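Local structure of iron binding protein FbpA (Mannheimia haemolytica, 1Q35) at residues S61-I66 / D93-L98; I151-I156 / G223-H228; G177-V182 / G201-D206. The protein binds ferric iron and probably carries it through the periplasm for uptake, as a member of the bacterial solute-binding protein family. All coordinates share one frame; numbering follows the deposited sequence. Where two conformers were deposited one is given.

Interaction 1: residues S61-I66 / D93-L98; sequences SRVMEI and DQWFGL
The sulfur of Met64 sits at a slant beside the five-membered ring of Trp95, a Met-aromatic contact that is neither squarely over the ring face nor at its edge. SD lies 4.1 Å from the centroid of that ring and 42° off its normal, and the atom it approaches most closely is Trp95 NE1, at 3.5 Å. Met64 reaches this place by a folded route: its chain bends at both chi2 (-48°) and chi3, which carries the thioether across to the indole although the CB bond does not itself aim at the partner. Val63, one residue back on the helix, does aim at it. Its CG1 methyl meets the root of the tryptophan side chain, 3.3 Å from Trp95 CB and 3.4 Å from Trp95 CG, which is tight packing for apolar carbons; the two side chains cross at about a right angle. Helix 60-68 is thereby laid against the start of strand 96-108, a long strand that pairs antiparallel with strand 228-236. Such paired strands running between the two lobes are consistent with the hinge of a periplasmic binding protein. Trp95 has its CG lodged between the backbone N and the carbonyl carbon (chi1 63°), which sets the indole beside the helix while Phe96 points away from it. Around the indole, Ile231 and Val235 of strand 228-236 and Leu294 and Glu295 of helix 294-298 also make contact.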
ATOM      1  N   SER A  61       2.770  -6.533  -5.137  1.00  8.71           N
ATOM      2  CA  SER A  61       2.719  -6.994  -6.513  1.00  9.08           C
ATOM      3  C   SER A  61       3.776  -6.309  -7.384  1.00  9.43           C
ATOM      4  O   SER A  61       4.373  -6.955  -8.240  1.00 10.11           O
ATOM      5  CB  SER A  61       1.317  -6.854  -7.086  1.00  9.12           C
ATOM      6  OG  SER A  61       0.419  -7.663  -6.346  1.00  9.66           O
ATOM      7  N   ARG A  62       4.037  -5.023  -7.149  1.00  9.31           N
ATOM      8  CA  ARG A  62       5.133  -4.331  -7.833  1.00  9.77           C
ATOM      9  C   ARG A  62       6.487  -4.916  -7.439  1.00  9.72           C
ATOM     10  O   ARG A  62       7.367  -5.097  -8.287  1.00 10.00           O
ATOM     11  CB  ARG A  62       5.119  -2.833  -7.529  1.00 10.02           C
ATOM     12  CG  ARG A  62       6.206  -2.029  -8.248  1.00 11.63           C
ATOM     13  CD  ARG A  62       5.996  -1.879  -9.744  1.00 14.00           C
ATOM     14  NE  ARG A  62       5.032  -0.829 -10.053  1.00 15.92           N
ATOM     15  CZ  ARG A  62       4.572  -0.560 -11.270  1.00 16.93           C
ATOM     16  NH1 ARG A  62       3.694   0.420 -11.434  1.00 17.99           N
ATOM     17  NH2 ARG A  62       4.982  -1.250 -12.328  1.00 17.76           N
ATOM     18  N   VAL A  63       6.662  -5.200  -6.154  1.00  9.64           N
ATOM     19  CA  VAL A  63       7.884  -5.831  -5.670  1.00  9.83           C
ATOM     20  C   VAL A  63       8.154  -7.124  -6.425  1.00 10.08           C
ATOM     21  O   VAL A  63       9.271  -7.351  -6.898  1.00 10.56           O
ATOM     22  CB  VAL A  63       7.800  -6.141  -4.160  1.00  9.79           C
ATOM     23  CG1 VAL A  63       8.905  -7.088  -3.730  1.00 10.12           C
ATOM     24  CG2 VAL A  63       7.867  -4.858  -3.349  1.00  9.86           C
ATOM     25  N   MET A  64       7.140  -7.971  -6.549  1.00 10.20           N
ATOM     26  CA  MET A  64       7.325  -9.264  -7.201  1.00 10.81           C
ATOM     27  C   MET A  64       7.482  -9.117  -8.712  1.00 11.28           C
ATOM     28  O   MET A  64       8.201  -9.898  -9.321  1.00 11.80           O
ATOM     29  CB  MET A  64       6.191 -10.231  -6.850  1.00 10.96           C
ATOM     30  CG  MET A  64       6.139 -10.609  -5.382  1.00 11.22           C
ATOM     31  SD  MET A  64       7.733 -11.104  -4.682  1.00 13.76           S
ATOM     32  CE  MET A  64       8.165 -12.472  -5.735  1.00 14.98           C
ATOM     33  N   GLU A  65       6.873  -8.104  -9.322  1.00 11.59           N
ATOM     34  CA  GLU A  65       7.124  -7.807 -10.733  1.00 12.21           C
ATOM     35  C   GLU A  65       8.620  -7.570 -10.950  1.00 12.23           C
ATOM     36  O   GLU A  65       9.221  -8.108 -11.885  1.00 12.94           O
ATOM     37  CB  GLU A  65       6.336  -6.577 -11.192  1.00 12.44           C
ATOM     38  CG  GLU A  65       6.538  -6.234 -12.664  1.00 13.65           C
ATOM     39  CD  GLU A  65       5.957  -4.888 -13.062  1.00 15.69           C
ATOM     40  OE1 GLU A  65       6.152  -4.488 -14.234  1.00 18.52           O
ATOM     41  OE2 GLU A  65       5.311  -4.227 -12.218  1.00 17.05           O
ATOM     42  N   ILE A  66       9.216  -6.769 -10.073  1.00 12.08           N
ATOM     43  CA  ILE A  66      10.630  -6.414 -10.166  1.00 12.34           C
ATOM     44  C   ILE A  66      11.514  -7.634  -9.921  1.00 12.44           C
ATOM     45  O   ILE A  66      12.442  -7.911 -10.689  1.00 12.68           O
ATOM     46  CB  ILE A  66      10.955  -5.274  -9.161  1.00 12.63           C
ATOM     47  CG1 ILE A  66      10.245  -3.980  -9.576  1.00 13.03           C
ATOM     48  CG2 ILE A  66      12.461  -5.049  -9.054  1.00 12.64           C
ATOM     49  CD1 ILE A  66      10.070  -2.977  -8.456  1.00 13.89           C
ATOM     50  N   ASP A  93      15.840 -13.252   0.129  1.00 14.29           N
ATOM     51  CA  ASP A  93      16.647 -12.041   0.357  1.00 13.95           C
ATOM     52  C   ASP A  93      16.669 -10.989  -0.761  1.00 12.87           C
ATOM     53  O   ASP A  93      17.571 -10.158  -0.797  1.00 12.67           O
ATOM     54  CB  ASP A  93      18.099 -12.419   0.701  1.00 14.63           C
ATOM     55  CG  ASP A  93      18.211 -13.272   1.945  1.00 16.06           C
ATOM     56  OD1 ASP A  93      17.340 -13.196   2.839  1.00 17.49           O
ATOM     57  OD2 ASP A  93      19.173 -14.051   2.116  1.00 18.93           O
ATOM     58  N   GLN A  94      15.669 -10.976  -1.638  1.00 12.16           N
ATOM     59  CA  GLN A  94      15.653 -10.003  -2.735  1.00 11.90           C
ATOM     60  C   GLN A  94      14.687  -8.827  -2.543  1.00 11.35           C
ATOM     61  O   GLN A  94      14.712  -7.890  -3.332  1.00 11.27           O
ATOM     62  CB  GLN A  94      15.347 -10.696  -4.059  1.00 12.15           C
ATOM     63  CG  GLN A  94      16.425 -11.664  -4.516  1.00 13.14           C
ATOM     64  CD  GLN A  94      16.310 -11.979  -5.986  1.00 15.01           C
ATOM     65  OE1 GLN A  94      15.499 -12.817  -6.379  1.00 17.08           O
ATOM     66  NE2 GLN A  94      17.094 -11.291  -6.806  1.00 15.93           N
ATOM     67  N   TRP A  95      13.837  -8.882  -1.520  1.00 10.92           N
ATOM     68  CA  TRP A  95      12.947  -7.762  -1.205  1.00 10.70           C
ATOM     69  C   TRP A  95      12.677  -7.704   0.290  1.00 10.57           C
ATOM     70  O   TRP A  95      12.729  -8.711   0.989  1.00 10.62           O
ATOM     71  CB  TRP A  95      11.637  -7.823  -2.009  1.00 10.71           C
ATOM     72  CG  TRP A  95      10.773  -9.020  -1.727  1.00 10.89           C
ATOM     73  CD1 TRP A  95      10.705 -10.169  -2.460  1.00 11.52           C
ATOM     74  CD2 TRP A  95       9.838  -9.183  -0.648  1.00 11.21           C
ATOM     75  NE1 TRP A  95       9.807 -11.042  -1.895  1.00 11.41           N
ATOM     76  CE2 TRP A  95       9.257 -10.461  -0.782  1.00 11.46           C
ATOM     77  CE3 TRP A  95       9.440  -8.381   0.431  1.00 11.44           C
ATOM     78  CZ2 TRP A  95       8.305 -10.956   0.113  1.00 12.32           C
ATOM     79  CZ3 TRP A  95       8.487  -8.874   1.319  1.00 11.93           C
ATOM     80  CH2 TRP A  95       7.937 -10.149   1.152  1.00 12.39           C
ATOM     81  N   PHE A  96      12.351  -6.503   0.761  1.00 10.27           N
ATOM     82  CA  PHE A  96      12.213  -6.219   2.184  1.00 10.44           C
ATOM     83  C   PHE A  96      11.050  -5.277   2.436  1.00 10.11           C
ATOM     84  O   PHE A  96      10.981  -4.195   1.869  1.00 10.43           O
ATOM     85  CB  PHE A  96      13.511  -5.622   2.718  1.00 10.96           C
ATOM     86  CG  PHE A  96      14.687  -6.500   2.463  1.00 11.48           C
ATOM     87  CD1 PHE A  96      15.419  -6.373   1.290  1.00 12.13           C
ATOM     88  CD2 PHE A  96      15.001  -7.524   3.340  1.00 11.94           C
ATOM     89  CE1 PHE A  96      16.474  -7.231   1.014  1.00 12.26           C
ATOM     90  CE2 PHE A  96      16.062  -8.376   3.073  1.00 12.41           C
ATOM     91  CZ  PHE A  96      16.790  -8.231   1.909  1.00 12.85           C
ATOM     92  N   GLY A  97      10.128  -5.713   3.280  1.00  9.49           N
ATOM     93  CA  GLY A  97       9.047  -4.865   3.749  1.00  9.39           C
ATOM     94  C   GLY A  97       9.548  -3.891   4.798  1.00  9.48           C
ATOM     95  O   GLY A  97      10.374  -4.237   5.642  1.00 10.46           O
ATOM     96  N   LEU A  98       9.037  -2.662   4.738  1.00  9.11           N
ATOM     97  CA  LEU A  98       9.397  -1.596   5.671  1.00  9.23           C
ATOM     98  C   LEU A  98       8.217  -1.145   6.538  1.00  8.98           C
ATOM     99  O   LEU A  98       8.421  -0.727   7.674  1.00  9.36           O
ATOM    100  CB  LEU A  98       9.956  -0.404   4.899  1.00  9.48           C
ATOM    101  CG  LEU A  98      11.292  -0.656   4.195  1.00 10.24           C
ATOM    102  CD1 LEU A  98      11.643   0.528   3.312  1.00 10.84           C
ATOM    103  CD2 LEU A  98      12.410  -0.933   5.200  1.00 11.05           C
TER

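Interaction 2: residues I151-I156 / G223-H228; sequences IEHYGI and GEHGTH
This is a surface aromatic cluster, in which His153 and Tyr154 of helix 141-168 meet His225 in the loop that precedes strand 228-236. The imidazoles of His153 and His225 form a face-to-face stack, with centroids 3.6 Å apart and planes at 18°. The side chains slide past each other in opposite directions, and each CB lies over the other's ring in a CH-pi contact. Their ND1 atoms come within 3.2 Å, but the angle rules out a hydrogen bond; the polar partner of His153 NE2 is instead Asp290 OD1. On the opposite face of the His225 ring lies CG of Glu224, so that imidazole is sandwiched. Tyr154 comes in at its edge, with OH 3.4 Å from His225 CD2. Two waters complete the contact: one donates to His153 O (2.7 Å) and also bonds His225 NE2, while the other joins Tyr154 OH to Glu224 OE2, donating to the carboxylate. A type I turn from Gly223 to Gly226, closed by Gly226 N to Gly223 O, presents Glu224 and His225. Around this site, Ile151 leans on helix 301-311, Glu152 is salt-bridged to Lys299, and His228 leads into strand 228-236 against Leu146 of helix 141-168.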
ATOM      1  N   ILE A 151      -9.042 -13.407  -5.197  1.00  6.63           N
ATOM      2  CA  ILE A 151      -8.934 -14.557  -6.092  1.00  6.76           C
ATOM      3  C   ILE A 151      -8.336 -15.772  -5.371  1.00  6.90           C
ATOM      4  O   ILE A 151      -8.801 -16.896  -5.544  1.00  6.90           O
ATOM      5  CB  ILE A 151      -8.123 -14.215  -7.358  1.00  7.03           C
ATOM      6  CG1 ILE A 151      -8.910 -13.253  -8.253  1.00  7.17           C
ATOM      7  CG2 ILE A 151      -7.752 -15.494  -8.128  1.00  7.06           C
ATOM      8  CD1 ILE A 151      -8.103 -12.699  -9.403  1.00  7.67           C
ATOM      9  N   GLU A 152      -7.314 -15.557  -4.555  1.00  7.09           N
ATOM     10  CA  GLU A 152      -6.743 -16.660  -3.776  1.00  7.48           C
ATOM     11  C   GLU A 152      -7.815 -17.326  -2.911  1.00  7.37           C
ATOM     12  O   GLU A 152      -7.871 -18.553  -2.803  1.00  7.88           O
ATOM     13  CB  GLU A 152      -5.589 -16.160  -2.900  1.00  7.52           C
ATOM     14  CG  GLU A 152      -4.790 -17.260  -2.213  1.00  8.23           C
ATOM     15  CD  GLU A 152      -3.801 -17.973  -3.118  1.00  8.56           C
ATOM     16  OE1 GLU A 152      -3.846 -17.799  -4.355  1.00  8.62           O
ATOM     17  OE2 GLU A 152      -2.960 -18.733  -2.583  1.00  9.36           O
ATOM     18  N   HIS A 153      -8.672 -16.514  -2.301  1.00  7.31           N
ATOM     19  CA  HIS A 153      -9.687 -17.014  -1.382  1.00  7.31           C
ATOM     20  C   HIS A 153     -10.913 -17.601  -2.072  1.00  7.20           C
ATOM     21  O   HIS A 153     -11.535 -18.510  -1.531  1.00  7.80           O
ATOM     22  CB  HIS A 153     -10.160 -15.897  -0.446  1.00  7.49           C
ATOM     23  CG  HIS A 153      -9.084 -15.311   0.412  1.00  7.44           C
ATOM     24  ND1 HIS A 153      -8.153 -16.076   1.087  1.00  7.86           N
ATOM     25  CD2 HIS A 153      -8.809 -14.025   0.724  1.00  7.97           C
ATOM     26  CE1 HIS A 153      -7.348 -15.281   1.768  1.00  8.11           C
ATOM     27  NE2 HIS A 153      -7.722 -14.031   1.563  1.00  7.73           N
ATOM     28  N   TYR A 154     -11.285 -17.071  -3.239  1.00  7.27           N
ATOM     29  CA  TYR A 154     -12.605 -17.338  -3.822  1.00  7.39           C
ATOM     30  C   TYR A 154     -12.615 -17.793  -5.271  1.00  7.49           C
ATOM     31  O   TYR A 154     -13.652 -18.248  -5.749  1.00  7.88           O
ATOM     32  CB  TYR A 154     -13.472 -16.082  -3.747  1.00  7.75           C
ATOM     33  CG  TYR A 154     -13.623 -15.507  -2.360  1.00  7.99           C
ATOM     34  CD1 TYR A 154     -13.228 -14.205  -2.092  1.00  8.49           C
ATOM     35  CD2 TYR A 154     -14.154 -16.258  -1.319  1.00  9.50           C
ATOM     36  CE1 TYR A 154     -13.354 -13.665  -0.825  1.00  9.42           C
ATOM     37  CE2 TYR A 154     -14.293 -15.724  -0.044  1.00 10.24           C
ATOM     38  CZ  TYR A 154     -13.893 -14.430   0.191  1.00  9.72           C
ATOM     39  OH  TYR A 154     -14.028 -13.880   1.439  1.00 10.91           O
ATOM     40  N   GLY A 155     -11.498 -17.642  -5.971  1.00  7.24           N
ATOM     41  CA  GLY A 155     -11.440 -17.920  -7.394  1.00  7.10           C
ATOM     42  C   GLY A 155     -11.943 -16.769  -8.253  1.00  7.45           C
ATOM     43  O   GLY A 155     -12.508 -15.785  -7.750  1.00  7.43           O
ATOM     44  N   ILE A 156     -11.755 -16.892  -9.562  1.00  7.59           N
ATOM     45  CA  ILE A 156     -12.036 -15.772 -10.461  1.00  7.73           C
ATOM     46  C   ILE A 156     -13.514 -15.561 -10.762  1.00  7.63           C
ATOM     47  O   ILE A 156     -13.903 -14.443 -11.085  1.00  8.16           O
ATOM     48  CB  ILE A 156     -11.210 -15.828 -11.775  1.00  8.10           C
ATOM     49  CG1 ILE A 156     -11.631 -16.994 -12.681  1.00  8.44           C
ATOM     50  CG2 ILE A 156      -9.727 -15.864 -11.449  1.00  8.33           C
ATOM     51  CD1 ILE A 156     -11.006 -16.907 -14.056  1.00  8.30           C
ATOM     52  N   GLY A 223     -14.716 -10.130   8.070  1.00  8.90           N
ATOM     53  CA  GLY A 223     -15.248 -11.359   7.519  1.00  9.15           C
ATOM     54  C   GLY A 223     -14.246 -12.495   7.630  1.00  9.29           C
ATOM     55  O   GLY A 223     -13.256 -12.415   8.352  1.00  9.11           O
ATOM     56  N   GLU A 224     -14.493 -13.550   6.867  1.00  9.68           N
ATOM     57  CA  GLU A 224     -13.737 -14.794   6.952  1.00 10.20           C
ATOM     58  C   GLU A 224     -12.224 -14.594   6.905  1.00  9.48           C
ATOM     59  O   GLU A 224     -11.471 -15.218   7.657  1.00 10.44           O
ATOM     60  CB  GLU A 224     -14.171 -15.704   5.799  1.00 10.66           C
ATOM     61  CG  GLU A 224     -13.487 -17.060   5.766  1.00 12.43           C
ATOM     62  CD  GLU A 224     -13.964 -17.955   4.634  1.00 14.74           C
ATOM     63  OE1 GLU A 224     -13.474 -19.102   4.551  1.00 17.04           O
ATOM     64  OE2 GLU A 224     -14.816 -17.522   3.826  1.00 15.26           O
ATOM     65  N   HIS A 225     -11.781 -13.735   5.993  1.00  8.89           N
ATOM     66  CA  HIS A 225     -10.354 -13.515   5.768  1.00  8.51           C
ATOM     67  C   HIS A 225      -9.866 -12.163   6.262  1.00  8.09           C
ATOM     68  O   HIS A 225      -8.776 -11.726   5.899  1.00  8.56           O
ATOM     69  CB  HIS A 225     -10.035 -13.707   4.292  1.00  8.80           C
ATOM     70  CG  HIS A 225     -10.454 -15.044   3.777  1.00  9.90           C
ATOM     71  ND1 HIS A 225      -9.655 -16.162   3.877  1.00 11.91           N
ATOM     72  CD2 HIS A 225     -11.623 -15.465   3.243  1.00 11.51           C
ATOM     73  CE1 HIS A 225     -10.288 -17.197   3.355  1.00 12.17           C
ATOM     74  NE2 HIS A 225     -11.487 -16.805   2.969  1.00 11.98           N
ATOM     75  N   GLY A 226     -10.659 -11.506   7.100  1.00  7.96           N
ATOM     76  CA  GLY A 226     -10.201 -10.328   7.805  1.00  7.88           C
ATOM     77  C   GLY A 226      -9.884  -9.140   6.916  1.00  7.76           C
ATOM     78  O   GLY A 226     -10.486  -8.937   5.865  1.00  8.02           O
ATOM     79  N   THR A 227      -8.911  -8.355   7.350  1.00  7.57           N
ATOM     80  CA  THR A 227      -8.520  -7.127   6.682  1.00  7.31           C
ATOM     81  C   THR A 227      -7.302  -7.374   5.800  1.00  6.91           C
ATOM     82  O   THR A 227      -6.319  -7.972   6.233  1.00  7.55           O
ATOM     83  CB  THR A 227      -8.204  -6.057   7.736  1.00  7.35           C
ATOM     84  OG1 THR A 227      -9.415  -5.620   8.371  1.00  8.45           O
ATOM     85  CG2 THR A 227      -7.612  -4.804   7.111  1.00  7.87           C
ATOM     86  N   HIS A 228      -7.385  -6.907   4.562  1.00  6.75           N
ATOM     87  CA  HIS A 228      -6.283  -6.955   3.616  1.00  7.07           C
ATOM     88  C   HIS A 228      -5.137  -6.061   4.058  1.00  7.35           C
ATOM     89  O   HIS A 228      -5.325  -4.878   4.339  1.00  7.54           O
ATOM     90  CB  HIS A 228      -6.786  -6.517   2.236  1.00  7.23           C
ATOM     91  CG  HIS A 228      -5.720  -6.374   1.192  1.00  7.22           C
ATOM     92  ND1 HIS A 228      -5.147  -7.451   0.546  1.00  7.15           N
ATOM     93  CD2 HIS A 228      -5.147  -5.269   0.659  1.00  7.38           C
ATOM     94  CE1 HIS A 228      -4.263  -7.011  -0.335  1.00  7.76           C
ATOM     95  NE2 HIS A 228      -4.246  -5.691  -0.291  1.00  7.87           N
TER
HETATM   96  O   HOH W   1     -12.256 -18.753   1.104  1.00 14.99           O
HETATM   97  O   HOH W   2     -15.943 -15.158   2.900  1.00 13.83           O

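Interaction 3: residues G177-V182 / G201-D206; sequences GDRDQV and GKMLDD. With FMT (formic acid), chain D.
Arg179 and Val182, one turn apart at the start of helix 178-187, both rest on Met203 of helix 198-205. Read in order, the first segment begins with Gly177, whose N donates to Asp180 OD2 on the anti side of that carboxylate, while Gly177 O accepts Gln181 NE2 at 2.8 Å. The loop entering the helix is thus fastened at both backbone polar atoms by side chains of the first turn. Asp178 follows, its N bonded to O1 of the formic acid molecule at 2.8 Å, and its carboxylate turned instead to Arg103, through a salt bridge, and to Asn196 N. Arg179 then grips the other oxygen of that molecule twice: the distances to O2 are 2.9 Å from Arg179 N and 2.8 Å from Arg179 NE, both N-H directions being nearly straight at 170°. A bend at chi3 (-64°) brings NE round to O2, which lies at the guanidinium edge and in its plane. The same side chain offers its aliphatic part to the second helix, Arg179 CG standing 3.8 Å from Met203 CG. Further on, Val182 CB, CG1 and CG2 are gathered about the Met203 methyl, Met203 CE lying 3.9 Å from Val182 CB. Met203 is extended through chi2 (-177°) and bent only at chi3, which lets one side chain span from the arginine to the valine; Trp212 and Ala213 also touch it. Arg179 and Asp178 both touch Tyr199, an iron ligand in another structure of this protein. The formic acid, probably bound as formate, is likely to come from the crystallisation liquor, yet its hold by helix N-terminal amides and an arginine beside iron-binding tyrosines resembles the synergistic anion site of transferrin-like ferric-binding proteins.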
ATOM      1  N   GLY A 177      -7.594   9.770  -5.737  1.00 10.87           N
ATOM      2  CA  GLY A 177      -6.918   8.785  -4.914  1.00 10.16           C
ATOM      3  C   GLY A 177      -7.751   8.398  -3.705  1.00  9.34           C
ATOM      4  O   GLY A 177      -8.958   8.647  -3.649  1.00  9.44           O
ATOM      5  N   ASP A 178      -7.105   7.780  -2.727  1.00  8.70           N
ATOM      6  CA  ASP A 178      -7.817   7.281  -1.555  1.00  8.56           C
ATOM      7  C   ASP A 178      -8.409   8.415  -0.708  1.00  8.46           C
ATOM      8  O   ASP A 178      -9.555   8.323  -0.260  1.00  8.61           O
ATOM      9  CB  ASP A 178      -6.899   6.426  -0.677  1.00  8.45           C
ATOM     10  CG  ASP A 178      -6.645   5.040  -1.231  1.00  8.44           C
ATOM     11  OD1 ASP A 178      -7.203   4.663  -2.281  1.00  9.45           O
ATOM     12  OD2 ASP A 178      -5.879   4.268  -0.621  1.00  8.27           O
ATOM     13  N   ARG A 179      -7.634   9.474  -0.475  1.00  8.57           N
ATOM     14  CA  ARG A 179      -8.127  10.600   0.330  1.00  8.89           C
ATOM     15  C   ARG A 179      -9.332  11.267  -0.324  1.00  9.10           C
ATOM     16  O   ARG A 179     -10.268  11.678   0.362  1.00  9.19           O
ATOM     17  CB  ARG A 179      -7.029  11.628   0.581  1.00  9.18           C
ATOM     18  CG  ARG A 179      -5.915  11.114   1.486  1.00  9.98           C
ATOM     19  CD  ARG A 179      -4.682  11.987   1.487  1.00 10.44           C
ATOM     20  NE  ARG A 179      -4.059  12.017   0.165  1.00 10.98           N
ATOM     21  CZ  ARG A 179      -3.143  12.896  -0.224  1.00 12.12           C
ATOM     22  NH1 ARG A 179      -2.705  13.833   0.602  1.00 13.05           N
ATOM     23  NH2 ARG A 179      -2.664  12.833  -1.458  1.00 13.23           N
ATOM     24  N   ASP A 180      -9.321  11.350  -1.649  1.00  9.25           N
ATOM     25  CA  ASP A 180     -10.411  11.974  -2.385  1.00  9.88           C
ATOM     26  C   ASP A 180     -11.747  11.275  -2.144  1.00  9.79           C
ATOM     27  O   ASP A 180     -12.792  11.925  -2.155  1.00  9.74           O
ATOM     28  CB  ASP A 180     -10.143  11.953  -3.894  0.65 10.51           C
ATOM     29  CG  ASP A 180      -9.080  12.936  -4.321  0.65 11.76           C
ATOM     30  OD1 ASP A 180      -9.013  14.040  -3.749  0.65 13.80           O
ATOM     31  OD2 ASP A 180      -8.276  12.685  -5.240  0.65 13.11           O
ATOM     32  N   GLN A 181     -11.734   9.960  -1.927  1.00  9.36           N
ATOM     33  CA  GLN A 181     -12.984   9.248  -1.673  1.00  9.43           C
ATOM     34  C   GLN A 181     -13.566   9.645  -0.325  1.00  9.20           C
ATOM     35  O   GLN A 181     -14.788   9.684  -0.160  1.00  9.83           O
ATOM     36  CB  GLN A 181     -12.828   7.723  -1.721  1.00  9.28           C
ATOM     37  CG  GLN A 181     -11.945   7.163  -2.819  1.00  9.81           C
ATOM     38  CD  GLN A 181     -12.332   7.645  -4.199  1.00 11.36           C
ATOM     39  OE1 GLN A 181     -13.495   7.579  -4.579  1.00 13.18           O
ATOM     40  NE2 GLN A 181     -11.351   8.116  -4.957  1.00 10.50           N
ATOM     41  N   VAL A 182     -12.698   9.911   0.645  1.00  9.04           N
ATOM     42  CA  VAL A 182     -13.139  10.349   1.968  1.00  9.24           C
ATOM     43  C   VAL A 182     -13.644  11.802   1.925  1.00  9.61           C
ATOM     44  O   VAL A 182     -14.605  12.150   2.610  1.00  9.76           O
ATOM     45  CB  VAL A 182     -12.044  10.129   3.036  1.00  9.02           C
ATOM     46  CG1 VAL A 182     -12.541  10.570   4.402  1.00  9.30           C
ATOM     47  CG2 VAL A 182     -11.632   8.645   3.056  1.00  9.12           C
ATOM     48  N   GLY A 201      -4.908   8.972   9.171  1.00  8.94           N
ATOM     49  CA  GLY A 201      -4.025   9.743  10.030  1.00  9.25           C
ATOM     50  C   GLY A 201      -3.406  10.942   9.333  1.00  9.36           C
ATOM     51  O   GLY A 201      -3.307  12.025   9.914  1.00  9.69           O
ATOM     52  N   LYS A 202      -2.993  10.767   8.084  1.00  9.31           N
ATOM     53  CA  LYS A 202      -2.473  11.887   7.307  1.00  9.52           C
ATOM     54  C   LYS A 202      -3.507  13.008   7.192  1.00  9.77           C
ATOM     55  O   LYS A 202      -3.167  14.178   7.329  1.00 10.53           O
ATOM     56  CB  LYS A 202      -2.043  11.437   5.911  1.00  9.57           C
ATOM     57  CG  LYS A 202      -0.821  10.518   5.878  1.00  9.84           C
ATOM     58  CD  LYS A 202       0.421  11.128   6.525  1.00 10.66           C
ATOM     59  CE  LYS A 202       0.884  12.403   5.830  1.00 11.09           C
ATOM     60  NZ  LYS A 202       1.961  13.105   6.577  1.00 12.18           N
ATOM     61  N   MET A 203      -4.764  12.659   6.939  1.00  9.66           N
ATOM     62  CA  MET A 203      -5.825  13.666   6.810  1.00  9.84           C
ATOM     63  C   MET A 203      -6.063  14.375   8.140  1.00 10.20           C
ATOM     64  O   MET A 203      -6.202  15.599   8.178  1.00 10.54           O
ATOM     65  CB  MET A 203      -7.119  13.039   6.288  1.00  9.78           C
ATOM     66  CG  MET A 203      -7.052  12.668   4.817  1.00  9.93           C
ATOM     67  SD  MET A 203      -8.596  12.017   4.143  1.00  9.89           S
ATOM     68  CE  MET A 203      -8.711  10.428   4.979  1.00 10.88           C
ATOM     69  N   LEU A 204      -6.084  13.624   9.235  1.00 10.70           N
ATOM     70  CA  LEU A 204      -6.282  14.216  10.558  1.00 11.64           C
ATOM     71  C   LEU A 204      -5.184  15.223  10.914  1.00 12.41           C
ATOM     72  O   LEU A 204      -5.453  16.210  11.601  1.00 13.23           O
ATOM     73  CB  LEU A 204      -6.361  13.133  11.634  1.00 11.82           C
ATOM     74  CG  LEU A 204      -7.660  12.327  11.670  1.00 11.80           C
ATOM     75  CD1 LEU A 204      -7.521  11.103  12.567  1.00 12.41           C
ATOM     76  CD2 LEU A 204      -8.825  13.205  12.128  1.00 12.47           C
ATOM     77  N   ASP A 205      -3.962  14.979  10.437  1.00 13.13           N
ATOM     78  CA  ASP A 205      -2.811  15.846  10.714  1.00 13.90           C
ATOM     79  C   ASP A 205      -2.778  17.100   9.837  1.00 14.97           C
ATOM     80  O   ASP A 205      -1.991  18.012  10.095  1.00 15.62           O
ATOM     81  CB  ASP A 205      -1.495  15.084  10.487  1.00 13.68           C
ATOM     82  CG  ASP A 205      -1.098  14.191  11.646  1.00 13.67           C
ATOM     83  OD1 ASP A 205      -1.740  14.198  12.722  1.00 14.26           O
ATOM     84  OD2 ASP A 205      -0.101  13.440  11.558  1.00 13.95           O
ATOM     85  N   ASP A 206      -3.594  17.130   8.788  1.00 15.84           N
ATOM     86  CA  ASP A 206      -3.597  18.209   7.803  1.00 16.91           C
ATOM     87  C   ASP A 206      -4.771  19.146   8.075  1.00 17.32           C
ATOM     88  O   ASP A 206      -5.913  18.709   8.132  1.00 17.16           O
ATOM     89  CB  ASP A 206      -3.708  17.612   6.394  1.00 17.29           C
ATOM     90  CG  ASP A 206      -3.316  18.588   5.295  1.00 19.05           C
ATOM     91  OD1 ASP A 206      -3.544  19.805   5.451  1.00 21.61           O
ATOM     92  OD2 ASP A 206      -2.788  18.222   4.226  1.00 20.78           O
TER
HETATM   93  C   FMT D1002      -3.981   9.186  -1.883  1.00 10.83           C
HETATM   94  O1  FMT D1002      -4.283   8.098  -2.567  1.00 11.36           O
HETATM   95  O2  FMT D1002      -4.891   9.884  -1.455  1.00 10.90           O

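Overall arrangement
From the N terminus, interaction 1 comes first, closing a loop of 26 residues between helix 60-68 and the start of strand 96-108. It is complete before either of the others opens. Interaction 2 then spans 66 residues, from helix 141-168 to the loop ahead of strand 228-236. Nested inside that span is interaction 3, a shorter closure of 18 residues joining helix 178-187 to helix 198-205. None of the three touch: the centres of interactions 1 and 2 lie about 22 Å apart, and that of interaction 3 about 26 Å from each of theirs. Interactions 1 and 3 fall on opposite sides of the chain's centre, linked through strands 96-108 and 192-196, which pair antiparallel.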